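Local coordinates for RE68036p (Drosophila melanogaster, PDB 1SQH), which is of unknown function but may transfer acyl groups to glycine, at residues 7-11 and 109-115; 31-37 and 266-271; 184-188 and 199-203. All coordinates share one frame; numbering follows the deposited sequence.

Contact 1 (7-11 and 109-115); sequences GDILR and CLEQTQL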
ATOM      1  N   GLY A   7      12.108  -4.255  27.452  1.00 39.28           N
ATOM      2  CA  GLY A   7      12.688  -3.790  26.157  1.00 39.10           C
ATOM      3  C   GLY A   7      12.045  -2.513  25.640  1.00 37.97           C
ATOM      4  O   GLY A   7      11.558  -1.696  26.424  1.00 38.34           O
ATOM      5  N   ASP A   8      12.039  -2.348  24.318  1.00 36.58           N
ATOM      6  CA  ASP A   8      11.466  -1.160  23.680  1.00 34.86           C
ATOM      7  C   ASP A   8      10.007  -0.955  24.080  1.00 32.94           C
ATOM      8  O   ASP A   8       9.303  -1.914  24.375  1.00 33.42           O
ATOM      9  CB  ASP A   8      11.560  -1.292  22.154  1.00 35.95           C
ATOM     10  CG  ASP A   8      11.295   0.021  21.436  1.00 35.70           C
ATOM     11  OD1 ASP A   8      12.246   0.828  21.292  1.00 35.00           O
ATOM     12  OD2 ASP A   8      10.134   0.249  21.028  1.00 36.12           O
ATOM     13  N   ILE A   9       9.551   0.292  24.078  1.00 31.80           N
ATOM     14  CA  ILE A   9       8.170   0.580  24.439  1.00 31.37           C
ATOM     15  C   ILE A   9       7.196  -0.115  23.470  1.00 32.37           C
ATOM     16  O   ILE A   9       6.000  -0.258  23.756  1.00 32.09           O
ATOM     17  CB  ILE A   9       7.915   2.096  24.447  1.00 31.44           C
ATOM     18  CG1 ILE A   9       6.521   2.393  25.000  1.00 30.79           C
ATOM     19  CG2 ILE A   9       8.086   2.655  23.052  1.00 28.99           C
ATOM     20  CD1 ILE A   9       6.273   3.868  25.210  1.00 32.26           C
ATOM     21  N   LEU A  10       7.717  -0.546  22.326  1.00 30.72           N
ATOM     22  CA  LEU A  10       6.911  -1.247  21.340  1.00 30.74           C
ATOM     23  C   LEU A  10       7.064  -2.753  21.546  1.00 30.88           C
ATOM     24  O   LEU A  10       8.179  -3.268  21.608  1.00 31.27           O
ATOM     25  CB  LEU A  10       7.353  -0.877  19.916  1.00 31.42           C
ATOM     26  CG  LEU A  10       7.065   0.543  19.415  1.00 30.98           C
ATOM     27  CD1 LEU A  10       7.611   0.716  18.013  1.00 30.13           C
ATOM     28  CD2 LEU A  10       5.558   0.804  19.442  1.00 32.37           C
ATOM     29  N   ARG A  11       5.945  -3.459  21.665  1.00 31.24           N
ATOM     30  CA  ARG A  11       5.990  -4.903  21.848  1.00 31.53           C
ATOM     31  C   ARG A  11       5.408  -5.599  20.634  1.00 30.41           C
ATOM     32  O   ARG A  11       4.282  -5.314  20.225  1.00 31.48           O
ATOM     33  CB  ARG A  11       5.196  -5.348  23.075  1.00 31.97           C
ATOM     34  CG  ARG A  11       5.343  -6.846  23.303  1.00 34.61           C
ATOM     35  CD  ARG A  11       4.320  -7.434  24.255  1.00 35.86           C
ATOM     36  NE  ARG A  11       3.051  -7.773  23.610  1.00 36.85           N
ATOM     37  CZ  ARG A  11       2.004  -6.960  23.558  1.00 37.22           C
ATOM     38  NH1 ARG A  11       2.082  -5.751  24.110  1.00 39.07           N
ATOM     39  NH2 ARG A  11       0.872  -7.364  22.993  1.00 34.80           N
ATOM     40  N   CYS A 109       4.414   5.875  22.253  1.00 34.83           N
ATOM     41  CA  CYS A 109       5.072   4.839  21.471  1.00 33.99           C
ATOM     42  C   CYS A 109       6.067   5.410  20.466  1.00 33.95           C
ATOM     43  O   CYS A 109       7.242   5.038  20.457  1.00 34.69           O
ATOM     44  CB  CYS A 109       4.039   4.012  20.699  1.00 32.80           C
ATOM     45  SG  CYS A 109       3.156   2.772  21.665  1.00 31.05           S
ATOM     46  N   LEU A 110       5.589   6.310  19.614  1.00 32.36           N
ATOM     47  CA  LEU A 110       6.438   6.885  18.578  1.00 32.57           C
ATOM     48  C   LEU A 110       7.630   7.674  19.102  1.00 32.93           C
ATOM     49  O   LEU A 110       8.692   7.655  18.495  1.00 33.97           O
ATOM     50  CB  LEU A 110       5.601   7.764  17.632  1.00 31.11           C
ATOM     51  CG  LEU A 110       4.501   7.102  16.783  1.00 29.83           C
ATOM     52  CD1 LEU A 110       3.900   8.158  15.861  1.00 28.89           C
ATOM     53  CD2 LEU A 110       5.062   5.951  15.952  1.00 28.88           C
ATOM     54  N   GLU A 111       7.455   8.350  20.233  1.00 34.62           N
ATOM     55  CA  GLU A 111       8.522   9.158  20.813  1.00 35.34           C
ATOM     56  C   GLU A 111       9.532   8.362  21.648  1.00 35.25           C
ATOM     57  O   GLU A 111      10.727   8.655  21.626  1.00 34.02           O
ATOM     58  CB  GLU A 111       7.913  10.276  21.665  1.00 36.49           C
ATOM     59  CG  GLU A 111       6.955  11.174  20.900  1.00 40.35           C
ATOM     60  CD  GLU A 111       6.220  12.158  21.797  1.00 43.23           C
ATOM     61  OE1 GLU A 111       5.822  11.752  22.912  1.00 45.08           O
ATOM     62  OE2 GLU A 111       6.025  13.324  21.383  1.00 42.89           O
ATOM     63  N   GLN A 112       9.063   7.347  22.368  1.00 34.73           N
ATOM     64  CA  GLN A 112       9.950   6.557  23.220  1.00 35.13           C
ATOM     65  C   GLN A 112      10.641   5.369  22.577  1.00 33.69           C
ATOM     66  O   GLN A 112      11.572   4.809  23.159  1.00 35.07           O
ATOM     67  CB  GLN A 112       9.195   6.061  24.455  1.00 36.82           C
ATOM     68  CG  GLN A 112       8.961   7.128  25.511  1.00 40.29           C
ATOM     69  CD  GLN A 112       8.223   6.582  26.714  1.00 41.21           C
ATOM     70  OE1 GLN A 112       8.611   5.561  27.279  1.00 43.05           O
ATOM     71  NE2 GLN A 112       7.153   7.261  27.112  1.00 43.19           N
ATOM     72  N   THR A 113      10.197   4.981  21.390  1.00 32.21           N
ATOM     73  CA  THR A 113      10.773   3.832  20.703  1.00 31.70           C
ATOM     74  C   THR A 113      12.106   4.153  20.036  1.00 33.62           C
ATOM     75  O   THR A 113      12.440   5.316  19.799  1.00 34.21           O
ATOM     76  CB  THR A 113       9.806   3.293  19.612  1.00 31.30           C
ATOM     77  OG1 THR A 113      10.341   2.092  19.037  1.00 26.22           O
ATOM     78  CG2 THR A 113       9.603   4.336  18.511  1.00 29.03           C
ATOM     79  N   GLN A 114      12.861   3.107  19.738  1.00 35.07           N
ATOM     80  CA  GLN A 114      14.145   3.258  19.069  1.00 37.53           C
ATOM     81  C   GLN A 114      14.195   2.260  17.922  1.00 36.06           C
ATOM     82  O   GLN A 114      15.265   1.948  17.407  1.00 36.15           O
ATOM     83  CB  GLN A 114      15.293   2.981  20.039  1.00 40.57           C
ATOM     84  CG  GLN A 114      15.271   3.843  21.287  1.00 45.62           C
ATOM     85  CD  GLN A 114      16.448   3.557  22.187  1.00 49.24           C
ATOM     86  OE1 GLN A 114      16.641   2.421  22.638  1.00 49.07           O
ATOM     87  NE2 GLN A 114      17.252   4.585  22.454  1.00 51.16           N
ATOM     88  N   LEU A 115      13.030   1.748  17.532  1.00 34.60           N
ATOM     89  CA  LEU A 115      12.972   0.784  16.439  1.00 33.14           C
ATOM     90  C   LEU A 115      12.802   1.492  15.098  1.00 32.56           C
ATOM     91  O   LEU A 115      12.972   0.877  14.045  1.00 32.46           O
ATOM     92  CB  LEU A 115      11.816  -0.199  16.650  1.00 32.50           C
ATOM     93  CG  LEU A 115      11.730  -0.927  17.994  1.00 30.88           C
ATOM     94  CD1 LEU A 115      10.630  -1.986  17.917  1.00 30.93           C
ATOM     95  CD2 LEU A 115      13.057  -1.578  18.331  1.00 31.54           C
TER
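The carboxylate of Asp-8 takes hold of the chain just where helix 104-112 ends. Its OD1 accepts from the backbone N of Gln-114 at 2.8 Å through the syn lone pair, with an N-H...O angle of 150°. Its OD2 receives the hydroxyl OG1 of Thr-113 at 2.7 Å on the syn side, 22° out of the carboxylate plane. OD2 is also met on its anti side by the N of Leu-10, closing an Asx turn, while Thr-113 OG1 accepts from Leu-115 N in an ST turn. Three donors thus fix the rotation of the carboxylate, and CG of Leu-115 rests 3.6 Å from Asp-8 CG. Packing beside this network is tight: Leu-10 presses its methyl CD1 on the Thr-113 hydroxyl and sets CD2 3.8 Å from Cys-109 CB, while CG2 of buried Ile-9 lies 3.6 Å from Thr-113 N. Toward solvent the fit is looser, where Ile-9 CD1 lies against CB and the amide end of exposed Gln-112, with OE1 at 3.6 Å. Behind lies the eight-stranded sheet: Ile-9 bonds through its backbone to Arg-72, just after strand 67-71, Leu-10 reaches Val-83 of strand 82-87, and Leu-115 packs on Tyr-69 and Leu-85.

Contact 2 (31-37 and 266-271); sequences IRNFHYL and ITLTAW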
ATOM      1  N   ILE A  31     -15.474  -2.298   6.646  1.00 20.40           N
ATOM      2  CA  ILE A  31     -14.712  -2.846   5.534  1.00 21.90           C
ATOM      3  C   ILE A  31     -14.014  -1.857   4.570  1.00 21.27           C
ATOM      4  O   ILE A  31     -13.183  -2.265   3.747  1.00 19.65           O
ATOM      5  CB  ILE A  31     -15.655  -3.787   4.732  1.00 25.93           C
ATOM      6  CG1 ILE A  31     -14.951  -5.096   4.442  1.00 29.06           C
ATOM      7  CG2 ILE A  31     -16.167  -3.104   3.473  1.00 27.12           C
ATOM      8  CD1 ILE A  31     -14.803  -5.951   5.684  1.00 31.52           C
ATOM      9  N   ARG A  32     -14.337  -0.570   4.659  1.00 20.59           N
ATOM     10  CA  ARG A  32     -13.734   0.417   3.749  1.00 22.00           C
ATOM     11  C   ARG A  32     -12.535   1.140   4.336  1.00 20.34           C
ATOM     12  O   ARG A  32     -11.869   1.912   3.649  1.00 21.11           O
ATOM     13  CB  ARG A  32     -14.751   1.482   3.340  1.00 19.73           C
ATOM     14  CG  ARG A  32     -15.852   1.032   2.418  1.00 22.60           C
ATOM     15  CD  ARG A  32     -16.910   2.111   2.400  1.00 26.79           C
ATOM     16  NE  ARG A  32     -17.792   2.048   1.247  1.00 33.55           N
ATOM     17  CZ  ARG A  32     -17.914   3.030   0.361  1.00 36.15           C
ATOM     18  NH1 ARG A  32     -17.204   4.150   0.496  1.00 38.02           N
ATOM     19  NH2 ARG A  32     -18.755   2.904  -0.653  1.00 36.81           N
ATOM     20  N   ASN A  33     -12.274   0.891   5.607  1.00 21.42           N
ATOM     21  CA  ASN A  33     -11.171   1.530   6.313  1.00 19.89           C
ATOM     22  C   ASN A  33      -9.792   1.045   5.837  1.00 20.32           C
ATOM     23  O   ASN A  33      -9.537  -0.156   5.747  1.00 22.40           O
ATOM     24  CB  ASN A  33     -11.360   1.293   7.806  1.00 17.29           C
ATOM     25  CG  ASN A  33     -10.242   1.858   8.618  1.00 16.45           C
ATOM     26  OD1 ASN A  33      -9.231   1.187   8.851  1.00 13.98           O
ATOM     27  ND2 ASN A  33     -10.400   3.110   9.050  1.00 15.05           N
ATOM     28  N   PHE A  34      -8.897   1.984   5.544  1.00 19.52           N
ATOM     29  CA  PHE A  34      -7.571   1.642   5.047  1.00 17.68           C
ATOM     30  C   PHE A  34      -6.640   0.890   5.992  1.00 18.46           C
ATOM     31  O   PHE A  34      -5.758   0.152   5.537  1.00 16.53           O
ATOM     32  CB  PHE A  34      -6.886   2.899   4.522  1.00 15.89           C
ATOM     33  CG  PHE A  34      -7.356   3.307   3.156  1.00 16.66           C
ATOM     34  CD1 PHE A  34      -6.688   2.863   2.016  1.00 19.11           C
ATOM     35  CD2 PHE A  34      -8.488   4.099   3.004  1.00 16.46           C
ATOM     36  CE1 PHE A  34      -7.140   3.205   0.735  1.00 20.29           C
ATOM     37  CE2 PHE A  34      -8.950   4.449   1.734  1.00 18.63           C
ATOM     38  CZ  PHE A  34      -8.278   4.004   0.599  1.00 19.01           C
ATOM     39  N   HIS A  35      -6.807   1.070   7.295  1.00 18.94           N
ATOM     40  CA  HIS A  35      -5.962   0.346   8.223  1.00 18.35           C
ATOM     41  C   HIS A  35      -6.462  -1.077   8.263  1.00 18.79           C
ATOM     42  O   HIS A  35      -5.674  -2.023   8.379  1.00 17.30           O
ATOM     43  CB  HIS A  35      -5.980   1.008   9.600  1.00 19.23           C
ATOM     44  CG  HIS A  35      -5.181   2.271   9.636  1.00 21.85           C
ATOM     45  ND1 HIS A  35      -3.803   2.272   9.673  1.00 19.70           N
ATOM     46  CD2 HIS A  35      -5.558   3.562   9.479  1.00 20.01           C
ATOM     47  CE1 HIS A  35      -3.366   3.512   9.532  1.00 21.53           C
ATOM     48  NE2 HIS A  35      -4.410   4.313   9.410  1.00 20.97           N
ATOM     49  N   TYR A  36      -7.774  -1.241   8.135  1.00 17.45           N
ATOM     50  CA  TYR A  36      -8.324  -2.584   8.095  1.00 17.18           C
ATOM     51  C   TYR A  36      -7.783  -3.269   6.831  1.00 18.16           C
ATOM     52  O   TYR A  36      -7.375  -4.434   6.867  1.00 18.30           O
ATOM     53  CB  TYR A  36      -9.854  -2.544   8.023  1.00 18.24           C
ATOM     54  CG  TYR A  36     -10.438  -3.821   7.464  1.00 20.12           C
ATOM     55  CD1 TYR A  36     -10.506  -4.978   8.241  1.00 19.01           C
ATOM     56  CD2 TYR A  36     -10.873  -3.890   6.135  1.00 20.47           C
ATOM     57  CE1 TYR A  36     -10.988  -6.172   7.721  1.00 19.97           C
ATOM     58  CE2 TYR A  36     -11.359  -5.083   5.600  1.00 20.95           C
ATOM     59  CZ  TYR A  36     -11.416  -6.223   6.402  1.00 22.26           C
ATOM     60  OH  TYR A  36     -11.918  -7.402   5.893  1.00 20.71           O
ATOM     61  N   LEU A  37      -7.781  -2.535   5.716  1.00 16.25           N
ATOM     62  CA  LEU A  37      -7.315  -3.088   4.445  1.00 17.31           C
ATOM     63  C   LEU A  37      -5.857  -3.513   4.526  1.00 18.59           C
ATOM     64  O   LEU A  37      -5.482  -4.579   4.027  1.00 16.42           O
ATOM     65  CB  LEU A  37      -7.533  -2.073   3.319  1.00 16.48           C
ATOM     66  CG  LEU A  37      -9.037  -1.962   3.002  1.00 20.12           C
ATOM     67  CD1 LEU A  37      -9.334  -0.857   1.993  1.00 16.67           C
ATOM     68  CD2 LEU A  37      -9.505  -3.318   2.474  1.00 18.67           C
ATOM     69  N   ILE A 266     -13.381  -7.806  -0.785  1.00 22.28           N
ATOM     70  CA  ILE A 266     -12.868  -6.614  -0.133  1.00 20.98           C
ATOM     71  C   ILE A 266     -13.221  -5.392  -0.947  1.00 20.51           C
ATOM     72  O   ILE A 266     -13.572  -5.478  -2.123  1.00 19.49           O
ATOM     73  CB  ILE A 266     -11.330  -6.611   0.075  1.00 20.77           C
ATOM     74  CG1 ILE A 266     -10.640  -7.339  -1.067  1.00 21.39           C
ATOM     75  CG2 ILE A 266     -10.988  -7.149   1.448  1.00 24.33           C
ATOM     76  CD1 ILE A 266     -10.667  -6.592  -2.366  1.00 18.36           C
ATOM     77  N   THR A 267     -13.148  -4.248  -0.289  1.00 20.56           N
ATOM     78  CA  THR A 267     -13.415  -2.973  -0.924  1.00 20.09           C
ATOM     79  C   THR A 267     -12.229  -2.713  -1.847  1.00 19.16           C
ATOM     80  O   THR A 267     -11.085  -2.966  -1.469  1.00 20.86           O
ATOM     81  CB  THR A 267     -13.433  -1.870   0.125  1.00 18.90           C
ATOM     82  OG1 THR A 267     -14.206  -2.312   1.244  1.00 16.28           O
ATOM     83  CG2 THR A 267     -14.010  -0.590  -0.447  1.00 19.00           C
ATOM     84  N   LEU A 268     -12.486  -2.238  -3.054  1.00 17.93           N
ATOM     85  CA  LEU A 268     -11.385  -1.917  -3.937  1.00 17.74           C
ATOM     86  C   LEU A 268     -10.959  -0.492  -3.574  1.00 19.36           C
ATOM     87  O   LEU A 268     -11.801   0.337  -3.223  1.00 18.64           O
ATOM     88  CB  LEU A 268     -11.835  -1.969  -5.396  1.00 14.97           C
ATOM     89  CG  LEU A 268     -11.638  -3.291  -6.134  1.00 17.05           C
ATOM     90  CD1 LEU A 268     -10.142  -3.524  -6.291  1.00 15.65           C
ATOM     91  CD2 LEU A 268     -12.305  -4.456  -5.382  1.00 15.22           C
ATOM     92  N   THR A 269      -9.662  -0.204  -3.641  1.00 19.11           N
ATOM     93  CA  THR A 269      -9.197   1.147  -3.331  1.00 20.55           C
ATOM     94  C   THR A 269      -7.956   1.427  -4.141  1.00 20.78           C
ATOM     95  O   THR A 269      -7.443   0.544  -4.828  1.00 21.68           O
ATOM     96  CB  THR A 269      -8.818   1.323  -1.843  1.00 19.63           C
ATOM     97  OG1 THR A 269      -7.699   0.482  -1.541  1.00 21.74           O
ATOM     98  CG2 THR A 269      -9.984   0.964  -0.925  1.00 19.81           C
ATOM     99  N   ALA A 270      -7.476   2.662  -4.062  1.00 21.09           N
ATOM    100  CA  ALA A 270      -6.260   3.053  -4.764  1.00 19.94           C
ATOM    101  C   ALA A 270      -5.702   4.305  -4.119  1.00 22.01           C
ATOM    102  O   ALA A 270      -6.450   5.209  -3.729  1.00 21.93           O
ATOM    103  CB  ALA A 270      -6.548   3.314  -6.236  1.00 18.51           C
ATOM    104  N   TRP A 271      -4.381   4.337  -3.990  1.00 21.09           N
ATOM    105  CA  TRP A 271      -3.685   5.480  -3.428  1.00 21.21           C
ATOM    106  C   TRP A 271      -3.051   6.248  -4.583  1.00 21.32           C
ATOM    107  O   TRP A 271      -2.217   5.708  -5.301  1.00 21.89           O
ATOM    108  CB  TRP A 271      -2.590   5.013  -2.474  1.00 20.00           C
ATOM    109  CG  TRP A 271      -3.075   4.702  -1.089  1.00 19.95           C
ATOM    110  CD1 TRP A 271      -3.022   3.494  -0.451  1.00 20.44           C
ATOM    111  CD2 TRP A 271      -3.615   5.633  -0.146  1.00 18.60           C
ATOM    112  NE1 TRP A 271      -3.488   3.617   0.840  1.00 20.63           N
ATOM    113  CE2 TRP A 271      -3.860   4.921   1.051  1.00 20.51           C
ATOM    114  CE3 TRP A 271      -3.912   7.003  -0.196  1.00 18.25           C
ATOM    115  CZ2 TRP A 271      -4.390   5.539   2.194  1.00 20.09           C
ATOM    116  CZ3 TRP A 271      -4.437   7.615   0.936  1.00 20.19           C
ATOM    117  CH2 TRP A 271      -4.669   6.881   2.118  1.00 19.56           C
TER
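With chi1 at -79°, the ring of Phe-34 stands anti to its carbonyl carbon and is carried across to strand 268-273; Trp-271, its CG likewise anti to the carbonyl carbon, swings its indole back past it from the opposite direction. The two aromatic groups overlap obliquely, the Phe-34 ring and the six-membered ring of Trp-271 having centroids 4.6 Å apart and planes at 45°. CZ2 of Trp-271 lies over one face of Phe-34, toward the rim, and CE1 of Phe-34 lies similarly over the indole. The closest carbons are Phe-34 CD1 and Trp-271 CZ2, at 3.5 Å. Farther round the phenyl ring, its CE1 meets CB of Thr-269 at 3.6 Å. The same threonine turns its methyl CG2 to Leu-37 CD1, tip to tip at 3.5 Å, so one strand residue touches successive turns of the helix.

The polar link is at the other end. OG1 of Thr-267 donates to the carbonyl O of Ile-31 at 2.7 Å, but from above the carbonyl plane, 64° out of it, and away from the lone-pair directions. CG2 of Thr-267 lies 3.8 Å from CG of Arg-32, the two side chains crossing steeply. Thr-267 N is buried here without a partner in the model. Asn-33, the N-cap, steadies the start of the helix: its OD1 accepts from Tyr-36 N in the carbonyl plane at 2.9 Å, with a weaker bond from His-35 N.

Val-156 and Leu-292 flank Phe-34. The arrangement is a helix packed by its N-terminal turn on the strand where the mixed sheet meets strand 234-239, through Thr-269 and Leu-234. It joins sequence regions that both belong to acetyltransferase-like families, consistent with the alpha/beta architecture of that superfamily.

Contact 3 (184-188 and 199-203); sequences AAMVH and LTYLQ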
ATOM      1  N   ALA A 184       8.729  -7.467 -14.453  1.00 29.55           N
ATOM      2  CA  ALA A 184       9.095  -6.599 -13.331  1.00 29.92           C
ATOM      3  C   ALA A 184      10.123  -5.506 -13.616  1.00 29.54           C
ATOM      4  O   ALA A 184       9.940  -4.355 -13.215  1.00 28.31           O
ATOM      5  CB  ALA A 184       9.576  -7.448 -12.156  1.00 30.41           C
ATOM      6  N   ALA A 185      11.203  -5.862 -14.298  1.00 30.24           N
ATOM      7  CA  ALA A 185      12.260  -4.901 -14.589  1.00 32.70           C
ATOM      8  C   ALA A 185      11.796  -3.742 -15.487  1.00 35.17           C
ATOM      9  O   ALA A 185      12.230  -2.594 -15.317  1.00 33.93           O
ATOM     10  CB  ALA A 185      13.463  -5.627 -15.210  1.00 32.86           C
HETATM   11  N   MSE A 186      10.904  -4.034 -16.429  1.00 36.37           N
HETATM   12  CA  MSE A 186      10.402  -3.003 -17.327  1.00 39.22           C
HETATM   13  C   MSE A 186       9.515  -2.025 -16.557  1.00 37.83           C
HETATM   14  O   MSE A 186       9.691  -0.810 -16.665  1.00 38.25           O
HETATM   15  CB  MSE A 186       9.621  -3.636 -18.483  1.00 45.99           C
HETATM   16  CG  MSE A 186      10.366  -4.777 -19.184  1.00 56.26           C
HETATM   17 SE   MSE A 186      12.168  -4.320 -19.799  1.00 70.31          SE
HETATM   18  CE  MSE A 186      13.208  -5.294 -18.494  1.00 64.32           C
ATOM     19  N   VAL A 187       8.568  -2.552 -15.784  1.00 34.64           N
ATOM     20  CA  VAL A 187       7.682  -1.700 -14.998  1.00 34.97           C
ATOM     21  C   VAL A 187       8.494  -0.846 -14.018  1.00 34.77           C
ATOM     22  O   VAL A 187       8.162   0.313 -13.766  1.00 34.06           O
ATOM     23  CB  VAL A 187       6.608  -2.543 -14.219  1.00 33.72           C
ATOM     24  CG1 VAL A 187       7.222  -3.770 -13.643  1.00 33.74           C
ATOM     25  CG2 VAL A 187       5.989  -1.717 -13.094  1.00 32.31           C
ATOM     26  N   HIS A 188       9.572  -1.415 -13.490  1.00 34.11           N
ATOM     27  CA  HIS A 188      10.414  -0.700 -12.541  1.00 35.25           C
ATOM     28  C   HIS A 188      11.247   0.390 -13.223  1.00 35.32           C
ATOM     29  O   HIS A 188      11.547   1.424 -12.619  1.00 33.51           O
ATOM     30  CB  HIS A 188      11.335  -1.687 -11.810  1.00 35.01           C
ATOM     31  CG  HIS A 188      12.034  -1.094 -10.626  1.00 37.03           C
ATOM     32  ND1 HIS A 188      13.120  -0.252 -10.742  1.00 36.84           N
ATOM     33  CD2 HIS A 188      11.780  -1.195  -9.299  1.00 38.42           C
ATOM     34  CE1 HIS A 188      13.505   0.137  -9.540  1.00 37.89           C
ATOM     35  NE2 HIS A 188      12.708  -0.422  -8.646  1.00 38.94           N
ATOM     36  N   LEU A 199      13.138  -3.741  -7.153  1.00 30.86           N
ATOM     37  CA  LEU A 199      12.874  -4.656  -8.259  1.00 31.00           C
ATOM     38  C   LEU A 199      12.374  -5.981  -7.688  1.00 31.26           C
ATOM     39  O   LEU A 199      11.420  -6.575  -8.202  1.00 31.41           O
ATOM     40  CB  LEU A 199      14.159  -4.909  -9.048  1.00 29.60           C
ATOM     41  CG  LEU A 199      14.109  -5.291 -10.528  1.00 29.53           C
ATOM     42  CD1 LEU A 199      15.489  -5.783 -10.926  1.00 29.88           C
ATOM     43  CD2 LEU A 199      13.063  -6.356 -10.800  1.00 28.48           C
ATOM     44  N   THR A 200      13.027  -6.435  -6.620  1.00 32.31           N
ATOM     45  CA  THR A 200      12.661  -7.690  -5.989  1.00 33.08           C
ATOM     46  C   THR A 200      11.284  -7.618  -5.325  1.00 31.96           C
ATOM     47  O   THR A 200      10.589  -8.632  -5.233  1.00 31.80           O
ATOM     48  CB  THR A 200      13.762  -8.159  -4.993  1.00 35.62           C
ATOM     49  OG1 THR A 200      13.187  -9.033  -4.011  1.00 38.69           O
ATOM     50  CG2 THR A 200      14.440  -6.974  -4.328  1.00 36.51           C
ATOM     51  N   TYR A 201      10.878  -6.427  -4.883  1.00 30.22           N
ATOM     52  CA  TYR A 201       9.547  -6.251  -4.300  1.00 27.88           C
ATOM     53  C   TYR A 201       8.563  -6.505  -5.433  1.00 26.90           C
ATOM     54  O   TYR A 201       7.634  -7.299  -5.293  1.00 26.31           O
ATOM     55  CB  TYR A 201       9.358  -4.822  -3.778  1.00 26.48           C
ATOM     56  CG  TYR A 201       7.923  -4.462  -3.408  1.00 26.64           C
ATOM     57  CD1 TYR A 201       7.111  -5.354  -2.706  1.00 25.34           C
ATOM     58  CD2 TYR A 201       7.398  -3.201  -3.706  1.00 26.65           C
ATOM     59  CE1 TYR A 201       5.814  -4.997  -2.304  1.00 26.98           C
ATOM     60  CE2 TYR A 201       6.104  -2.832  -3.308  1.00 25.09           C
ATOM     61  CZ  TYR A 201       5.322  -3.734  -2.607  1.00 26.15           C
ATOM     62  OH  TYR A 201       4.059  -3.374  -2.183  1.00 27.75           O
ATOM     63  N   LEU A 202       8.784  -5.839  -6.566  1.00 25.76           N
ATOM     64  CA  LEU A 202       7.904  -6.019  -7.718  1.00 26.00           C
ATOM     65  C   LEU A 202       7.828  -7.493  -8.142  1.00 25.66           C
ATOM     66  O   LEU A 202       6.758  -7.991  -8.504  1.00 23.24           O
ATOM     67  CB  LEU A 202       8.368  -5.141  -8.886  1.00 25.45           C
ATOM     68  CG  LEU A 202       7.706  -3.756  -9.015  1.00 27.50           C
ATOM     69  CD1 LEU A 202       7.729  -3.044  -7.688  1.00 28.80           C
ATOM     70  CD2 LEU A 202       8.429  -2.924 -10.066  1.00 29.39           C
ATOM     71  N   GLN A 203       8.962  -8.191  -8.082  1.00 26.86           N
ATOM     72  CA  GLN A 203       9.001  -9.604  -8.449  1.00 27.07           C
ATOM     73  C   GLN A 203       8.153 -10.449  -7.486  1.00 26.15           C
ATOM     74  O   GLN A 203       7.529 -11.442  -7.891  1.00 22.98           O
ATOM     75  CB  GLN A 203      10.455 -10.097  -8.491  1.00 28.00           C
ATOM     76  CG  GLN A 203      11.075 -10.007  -9.884  1.00 30.94           C
ATOM     77  CD  GLN A 203      12.593 -10.087  -9.880  1.00 34.03           C
ATOM     78  OE1 GLN A 203      13.190 -10.736  -9.022  1.00 38.20           O
ATOM     79  NE2 GLN A 203      13.225  -9.434 -10.856  1.00 33.22           N
TER
HETATM   80  O   HOH W   1      11.903  -8.681 -13.640  1.00 24.71           O
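Leu-202 and Leu-199 reach into the angle between two short helices, and both meet Ala-184. CD2 of Leu-202 lies 3.6 Å from His-188 CB, near the plane of the imidazole at its edge, and 4.1 Å from Val-187 CG2. CD2 of Leu-199 is 3.9 Å from the methyl CB of Ala-184; with CG anti to the backbone N (chi1 -153°), the leucine is directed back toward that alanine. Ala-184 CB is also touched by Gln-203 CG at 3.7 Å. A water completes the outer side, accepting from Ala-185 N at 3.0 Å and from Gln-203 NE2 at 3.2 Å.

In the next shell, His-188 turns its polar edge outside the two segments: NE2 is hydrogen-bonded to Gly-197 O, just before helix 199-208, and the ring meets Trp-191. Trp-191 also touches Leu-202, while Val-187 is backed by Trp-225 and Phe-227 of strand 222-228. The helix segments approach to 9.1 Å between axes, with N-to-C directions at 126°.

No direct hydrogen bond joins the two segments, so their cohesion rests on apolar side-chain contacts, a water bridge, and the imidazole, whose CD2 lies 3.6 Å from Leu-199 N; the bond to Gly-197 O fixes that ring's rotation.

Contacts 1 and 2 both reach the eight-stranded mixed sheet, contact 1 near its edge strand 10-12 and contact 2 at strand 268-273, where that sheet meets strand 234-239; their centres lie 27 Å apart. Along the chain their segments alternate, so the two closures interlock: 7-11, then 31-37, then 109-115, then 266-271. Contact 3 is nested within the loop closed by contact 2, on the opposite side of the chain's centre, with nearest atoms about 10 Å apart; helix 184-189 packs on the four-stranded antiparallel sheet through Val-187. Contacts 1 and 3 follow in series, their centres 33 Å apart. Contact 2 joins the DUF5645 and FR47-like regions, while contact 1 stays within the first.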